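PDB 5VG1: chitinase from Jonesia denitrificans, which probably hydrolyses chitin at random internal linkages, the chain here being its copper-binding AA10 lytic polysaccharide monooxygenase domain. Local coordinates for residues 1-6 and 71-76; 78-83 and 122-127. All coordinates share one frame; numbering follows the deposited sequence.

Contact 1: 1-6 and 71-76. With CU (copper (II) ion), chain C.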
loop_
_atom_site.group_PDB
_atom_site.type_symbol
_atom_site.label_atom_id
_atom_site.label_comp_id
_atom_site.label_asym_id
_atom_site.label_seq_id
_atom_site.Cartn_x
_atom_site.Cartn_y
_atom_site.Cartn_z
ATOM N N HIS A 1 7.482 -6.787 7.246
ATOM C CA HIS A 1 7.787 -6.324 5.897
ATOM C C HIS A 1 6.856 -6.964 4.866
ATOM O O HIS A 1 6.505 -8.140 4.978
ATOM C CB HIS A 1 9.248 -6.625 5.549
ATOM C CG HIS A 1 10.229 -5.694 6.194
ATOM N ND1 HIS A 1 10.087 -5.240 7.487
ATOM C CD2 HIS A 1 11.369 -5.134 5.723
ATOM C CE1 HIS A 1 11.096 -4.441 7.786
ATOM N NE2 HIS A 1 11.889 -4.359 6.733
ATOM N N GLY A 2 6.463 -6.183 3.871
ATOM C CA GLY A 2 5.586 -6.667 2.821
ATOM C C GLY A 2 4.986 -5.514 2.052
ATOM O O GLY A 2 5.026 -4.359 2.480
ATOM N N TRP A 3 4.413 -5.843 0.894
ATOM C CA TRP A 3 3.860 -4.811 0.026
ATOM C C TRP A 3 2.732 -5.387 -0.822
ATOM O O TRP A 3 2.598 -6.603 -0.981
ATOM C CB TRP A 3 4.952 -4.186 -0.858
ATOM C CG TRP A 3 5.425 -5.012 -2.035
ATOM C CD1 TRP A 3 5.115 -4.808 -3.351
ATOM C CD2 TRP A 3 6.303 -6.149 -2.006
ATOM N NE1 TRP A 3 5.736 -5.746 -4.137
ATOM C CE2 TRP A 3 6.471 -6.580 -3.337
ATOM C CE3 TRP A 3 6.960 -6.843 -0.985
ATOM C CZ2 TRP A 3 7.265 -7.675 -3.675
ATOM C CZ3 TRP A 3 7.750 -7.933 -1.324
ATOM C CH2 TRP A 3 7.893 -8.335 -2.657
ATOM N N VAL A 4 1.917 -4.482 -1.358
ATOM C CA VAL A 4 0.726 -4.838 -2.126
ATOM C C VAL A 4 1.139 -5.060 -3.576
ATOM O O VAL A 4 1.709 -4.167 -4.211
ATOM C CB VAL A 4 -0.350 -3.746 -2.013
ATOM C CG1 VAL A 4 -1.511 -3.971 -2.985
ATOM C CG2 VAL A 4 -0.882 -3.674 -0.587
ATOM N N THR A 5 0.842 -6.248 -4.102
ATOM C CA THR A 5 1.291 -6.629 -5.435
ATOM C C THR A 5 0.232 -6.463 -6.516
ATOM O O THR A 5 0.586 -6.264 -7.683
ATOM C CB THR A 5 1.760 -8.087 -5.438
ATOM O OG1 THR A 5 0.713 -8.927 -4.946
ATOM C CG2 THR A 5 2.999 -8.259 -4.569
ATOM N N ASP A 6 -1.050 -6.539 -6.173
ATOM C CA ASP A 6 -2.106 -6.498 -7.183
ATOM C C ASP A 6 -3.402 -5.896 -6.622
ATOM O O ASP A 6 -3.992 -6.463 -5.707
ATOM C CB ASP A 6 -2.382 -7.903 -7.721
ATOM C CG ASP A 6 -3.367 -7.900 -8.875
ATOM O OD1 ASP A 6 -3.196 -7.084 -9.803
ATOM O OD2 ASP A 6 -4.318 -8.711 -8.849
ATOM N N THR A 71 -4.215 -7.901 -3.099
ATOM C CA THR A 71 -3.336 -8.968 -2.630
ATOM C C THR A 71 -2.044 -8.402 -2.052
ATOM O O THR A 71 -1.396 -7.556 -2.677
ATOM C CB THR A 71 -3.009 -9.944 -3.768
ATOM O OG1 THR A 71 -4.219 -10.528 -4.265
ATOM C CG2 THR A 71 -2.080 -11.050 -3.285
ATOM N N TRP A 72 -1.675 -8.883 -0.866
ATOM C CA TRP A 72 -0.402 -8.575 -0.230
ATOM C C TRP A 72 0.595 -9.710 -0.444
ATOM O O TRP A 72 0.214 -10.867 -0.641
ATOM C CB TRP A 72 -0.576 -8.349 1.277
ATOM C CG TRP A 72 -1.212 -7.053 1.686
ATOM C CD1 TRP A 72 -2.536 -6.726 1.617
ATOM C CD2 TRP A 72 -0.547 -5.915 2.250
ATOM N NE1 TRP A 72 -2.733 -5.452 2.095
ATOM C CE2 TRP A 72 -1.528 -4.934 2.491
ATOM C CE3 TRP A 72 0.785 -5.631 2.572
ATOM C CZ2 TRP A 72 -1.220 -3.689 3.036
ATOM C CZ3 TRP A 72 1.088 -4.393 3.113
ATOM C CH2 TRP A 72 0.090 -3.438 3.339
ATOM N N LYS A 73 1.882 -9.367 -0.400
ATOM C CA LYS A 73 2.954 -10.345 -0.237
ATOM C C LYS A 73 3.770 -9.957 0.987
ATOM O O LYS A 73 4.401 -8.895 1.005
ATOM C CB LYS A 73 3.856 -10.424 -1.474
ATOM C CG LYS A 73 5.048 -11.370 -1.291
ATOM C CD LYS A 73 5.900 -11.500 -2.548
ATOM C CE LYS A 73 7.093 -12.425 -2.316
ATOM N NZ LYS A 73 7.949 -12.582 -3.529
ATOM N N LEU A 74 3.754 -10.812 2.006
ATOM C CA LEU A 74 4.498 -10.576 3.235
ATOM C C LEU A 74 5.750 -11.441 3.253
ATOM O O LEU A 74 5.690 -12.639 2.958
ATOM C CB LEU A 74 3.638 -10.876 4.466
ATOM C CG LEU A 74 2.215 -10.314 4.477
ATOM C CD1 LEU A 74 1.566 -10.565 5.829
ATOM C CD2 LEU A 74 2.190 -8.829 4.145
ATOM N N THR A 75 6.884 -10.829 3.598
ATOM C CA THR A 75 8.121 -11.566 3.813
ATOM C C THR A 75 8.369 -11.876 5.282
ATOM O O THR A 75 9.087 -12.835 5.585
ATOM C CB THR A 75 9.320 -10.782 3.261
ATOM O OG1 THR A 75 9.465 -9.547 3.975
ATOM C CG2 THR A 75 9.135 -10.491 1.776
ATOM N N ALA A 76 7.790 -11.094 6.192
ATOM C CA ALA A 76 7.914 -11.330 7.628
ATOM C C ALA A 76 6.567 -11.009 8.258
ATOM O O ALA A 76 6.276 -9.850 8.580
ATOM C CB ALA A 76 9.034 -10.490 8.244
HETATM CU CU CU C . 10.010 -6.806 9.514
HETATM O O HOH W 1 -5.659 -9.490 -6.190
HETATM O O HOH W 2 11.844 -8.444 9.759
#
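The carbonyl oxygen of His-1 is gripped by two backbone donors of the facing chain: Thr-75 N at 3.0 Å from His-1 O, standing 37° above the carbonyl plane, and Ala-76 N in a weak bond of 3.4 Å to the same His-1 O. From Gly-2 onward the two strands run antiparallel. Lys-73 N gives an almost straight bond to Trp-3 O at 2.9 Å, and Trp-3 N returns one to Lys-73 O. Gly-2 sits where the backbones come close; a CB there would run into Lys-73 O and Leu-74 CD2, so the absence of a side chain suits the place.

On the buried side Val-4 sets its CG2 branch over the middle of the Trp-72 ring, 3.6 Å from the six-membered centroid and 20° off the normal, a CH-pi contact well served by a short branched residue. The indole NE1 of Trp-72 is satisfied by Tyr-85 OH. This edge of the beta sandwich carries the copper end of the domain. His-1 ND1 holds the copper ion at 2.6 Å, with His-78 as the second protein ligand. In this family the two histidines form the histidine brace, although His-1 N is 3.4 Å from the copper here, too long for a bond.

Trp-3 projects from the other side, with CG lodged between its backbone N and carbonyl carbon (chi1 76°). Its CH2 meets Lys-73 CD at 3.7 Å, the extended lysine lying alongside the indole, while Thr-5 CG2 covers part of a ring face. A beta bulge follows: Thr-71 O accepts Thr-5 N, whereas Thr-71 N turns to Asp-6 O. At this exposed end a water lies 2.6 Å from Thr-71 OG1 and also reaches the carboxylate of Asp-6.

Contact 2: 78-83 and 122-127. With CU (copper (II) ion), chain C.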
loop_
_atom_site.group_PDB
_atom_site.type_symbol
_atom_site.label_atom_id
_atom_site.label_comp_id
_atom_site.label_asym_id
_atom_site.label_seq_id
_atom_site.Cartn_x
_atom_site.Cartn_y
_atom_site.Cartn_z
ATOM N N HIS A 78 4.253 -10.253 10.688
ATOM C CA HIS A 78 4.138 -9.805 12.068
ATOM C C HIS A 78 2.698 -9.898 12.552
ATOM O O HIS A 78 1.752 -9.680 11.790
ATOM C CB HIS A 78 4.635 -8.368 12.206
ATOM C CG HIS A 78 5.988 -8.140 11.615
ATOM N ND1 HIS A 78 7.114 -8.799 12.060
ATOM C CD2 HIS A 78 6.397 -7.330 10.611
ATOM C CE1 HIS A 78 8.159 -8.402 11.356
ATOM N NE2 HIS A 78 7.750 -7.510 10.471
ATOM N N ASN A 79 2.538 -10.231 13.831
ATOM C CA ASN A 79 1.242 -10.103 14.482
ATOM C C ASN A 79 0.653 -8.733 14.177
ATOM O O ASN A 79 1.343 -7.714 14.260
ATOM C CB ASN A 79 1.384 -10.310 15.991
ATOM C CG ASN A 79 1.869 -11.703 16.343
ATOM O OD1 ASN A 79 3.059 -12.002 16.247
ATOM N ND2 ASN A 79 0.947 -12.561 16.760
ATOM N N THR A 80 -0.627 -8.715 13.820
ATOM C CA THR A 80 -1.245 -7.551 13.204
ATOM C C THR A 80 -2.496 -7.152 13.972
ATOM O O THR A 80 -3.258 -8.010 14.425
ATOM C CB THR A 80 -1.594 -7.837 11.734
ATOM O OG1 THR A 80 -0.387 -8.067 10.997
ATOM C CG2 THR A 80 -2.356 -6.677 11.099
ATOM N N SER A 81 -2.699 -5.842 14.110
ATOM C CA SER A 81 -3.911 -5.315 14.751
ATOM C C SER A 81 -4.999 -5.101 13.705
ATOM O O SER A 81 -6.000 -5.828 13.683
ATOM C CB SER A 81 -3.590 -4.022 15.503
ATOM O OG SER A 81 -3.230 -2.983 14.611
ATOM N N THR A 82 -4.823 -4.111 12.829
ATOM C CA THR A 82 -5.792 -3.837 11.776
ATOM C C THR A 82 -5.091 -3.550 10.454
ATOM O O THR A 82 -3.927 -3.146 10.413
ATOM C CB THR A 82 -6.697 -2.646 12.121
ATOM O OG1 THR A 82 -5.901 -1.546 12.582
ATOM C CG2 THR A 82 -7.721 -3.025 13.177
ATOM N N TRP A 83 -5.833 -3.772 9.370
ATOM C CA TRP A 83 -5.475 -3.299 8.037
ATOM C C TRP A 83 -6.463 -2.204 7.654
ATOM O O TRP A 83 -7.670 -2.461 7.570
ATOM C CB TRP A 83 -5.507 -4.427 7.004
ATOM C CG TRP A 83 -4.792 -5.692 7.390
ATOM C CD1 TRP A 83 -5.239 -6.658 8.245
ATOM C CD2 TRP A 83 -3.513 -6.137 6.917
ATOM N NE1 TRP A 83 -4.317 -7.670 8.341
ATOM C CE2 TRP A 83 -3.247 -7.376 7.536
ATOM C CE3 TRP A 83 -2.566 -5.607 6.035
ATOM C CZ2 TRP A 83 -2.074 -8.092 7.301
ATOM C CZ3 TRP A 83 -1.400 -6.321 5.804
ATOM C CH2 TRP A 83 -1.166 -7.550 6.434
ATOM N N ALA A 122 -2.996 1.906 1.688
ATOM C CA ALA A 122 -3.111 0.736 2.549
ATOM C C ALA A 122 -2.134 0.877 3.708
ATOM O O ALA A 122 -0.926 1.023 3.491
ATOM C CB ALA A 122 -2.842 -0.541 1.761
ATOM N N ARG A 123 -2.658 0.828 4.933
ATOM C CA ARG A 123 -1.872 1.058 6.143
ATOM C C ARG A 123 -1.914 -0.205 6.996
ATOM O O ARG A 123 -2.976 -0.584 7.502
ATOM C CB ARG A 123 -2.402 2.272 6.906
ATOM C CG ARG A 123 -1.593 2.676 8.119
ATOM C CD ARG A 123 -1.957 4.089 8.556
ATOM N NE ARG A 123 -3.102 4.136 9.461
ATOM C CZ ARG A 123 -3.609 5.257 9.967
ATOM N NH1 ARG A 123 -3.093 6.437 9.665
ATOM N NH2 ARG A 123 -4.638 5.196 10.796
ATOM N N TRP A 124 -0.759 -0.848 7.162
ATOM C CA TRP A 124 -0.645 -2.110 7.889
ATOM C C TRP A 124 -0.083 -1.823 9.277
ATOM O O TRP A 124 1.083 -1.440 9.414
ATOM C CB TRP A 124 0.243 -3.086 7.117
ATOM C CG TRP A 124 0.587 -4.358 7.844
ATOM C CD1 TRP A 124 -0.104 -4.937 8.870
ATOM C CD2 TRP A 124 1.713 -5.207 7.591
ATOM N NE1 TRP A 124 0.524 -6.092 9.270
ATOM C CE2 TRP A 124 1.642 -6.280 8.500
ATOM C CE3 TRP A 124 2.775 -5.162 6.681
ATOM C CZ2 TRP A 124 2.592 -7.299 8.527
ATOM C CZ3 TRP A 124 3.717 -6.176 6.709
ATOM C CH2 TRP A 124 3.620 -7.230 7.627
ATOM N N ASN A 125 -0.904 -2.024 10.306
ATOM C CA ASN A 125 -0.546 -1.685 11.678
ATOM C C ASN A 125 -0.066 -2.933 12.412
ATOM O O ASN A 125 -0.789 -3.934 12.483
ATOM C CB ASN A 125 -1.736 -1.054 12.403
ATOM C CG ASN A 125 -2.118 0.295 11.825
ATOM O OD1 ASN A 125 -1.277 1.182 11.678
ATOM N ND2 ASN A 125 -3.391 0.451 11.478
ATOM N N VAL A 126 1.146 -2.867 12.959
ATOM C CA VAL A 126 1.741 -3.981 13.691
ATOM C C VAL A 126 1.325 -3.883 15.152
ATOM O O VAL A 126 1.370 -2.801 15.751
ATOM C CB VAL A 126 3.273 -3.975 13.545
ATOM C CG1 VAL A 126 3.897 -5.133 14.307
ATOM C CG2 VAL A 126 3.665 -4.034 12.073
ATOM N N SER A 127 0.927 -5.017 15.734
ATOM C CA SER A 127 0.280 -5.013 17.042
ATOM C C SER A 127 1.258 -4.930 18.209
ATOM O O SER A 127 0.835 -4.600 19.322
ATOM C CB SER A 127 -0.584 -6.266 17.203
ATOM O OG SER A 127 0.212 -7.424 17.393
HETATM CU CU CU C . 10.010 -6.806 9.514
HETATM O O HOH W 2 11.844 -8.444 9.759
#
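Trp-124 NE1 donates to Thr-80 OG1 at 2.8 Å, nearly straight at 166° and in the plane of the indole. The same hydroxyl passes its own proton to His-78 O, also 2.8 Å from Thr-80 OG1, and this is why a threonine suits the site: OG1 both accepts and donates, while CG2, anti to the backbone N (chi1 -64° for OG1), lies against a face of Trp-83. On that face the six-membered ring of Trp-83 also meets the five-membered ring of Trp-124 in an offset stack, centroids 3.9 Å apart and planes at 9°. Trp-83 NE1 finds its acceptor in Gln-97 OE1.

The backbones pair around a beta bulge where the chain turns a corner at Ser-81. Asn-125 O receives Ser-81 N at 3.2 Å and, weakly, Ser-81 OG, whereas Asn-125 N gives a bond to Thr-82 O. The Asn-125 amide has two acceptors, Glu-84 OE1 and, weakly, Thr-82 OG1. Further along, Ser-127 N reaches Asn-79 O at 3.1 Å.

Copper is bound by His-78 NE2 and lies in the plane of that ring, and Val-126 CG1 packs against His-78 CB at 3.9 Å. A leucine in place of Trp-124 would probably leave Thr-80 OG1 without its donor and the stacked face of Trp-83 without its flat mate. The run from indole N-H through hydroxyl to the carbonyl of His-78 implies that a buried tryptophan of the core is coupled, by hydrogen bonds, to the backbone of a copper ligand.

Overall arrangement
From the N terminus the chain starts at the copper end and runs out along strand 2-6. It then makes a long, mostly irregular excursion, including helix 10-15, before strand 68-74 returns beside it and contact 1 closes that loop. Contact 2 opens just afterwards, so the two stand in series, neither nesting nor crossing; its loop is shorter and rich in strand. Contact 1 belongs to the three-stranded antiparallel sheet and contact 2 to the larger mixed sheet; each ties strands within its own sheet, and the two layers meet where Trp-72 packs edge-to-face on Trp-83. Copper, held by His-1 and His-78, bridges both contacts at one end.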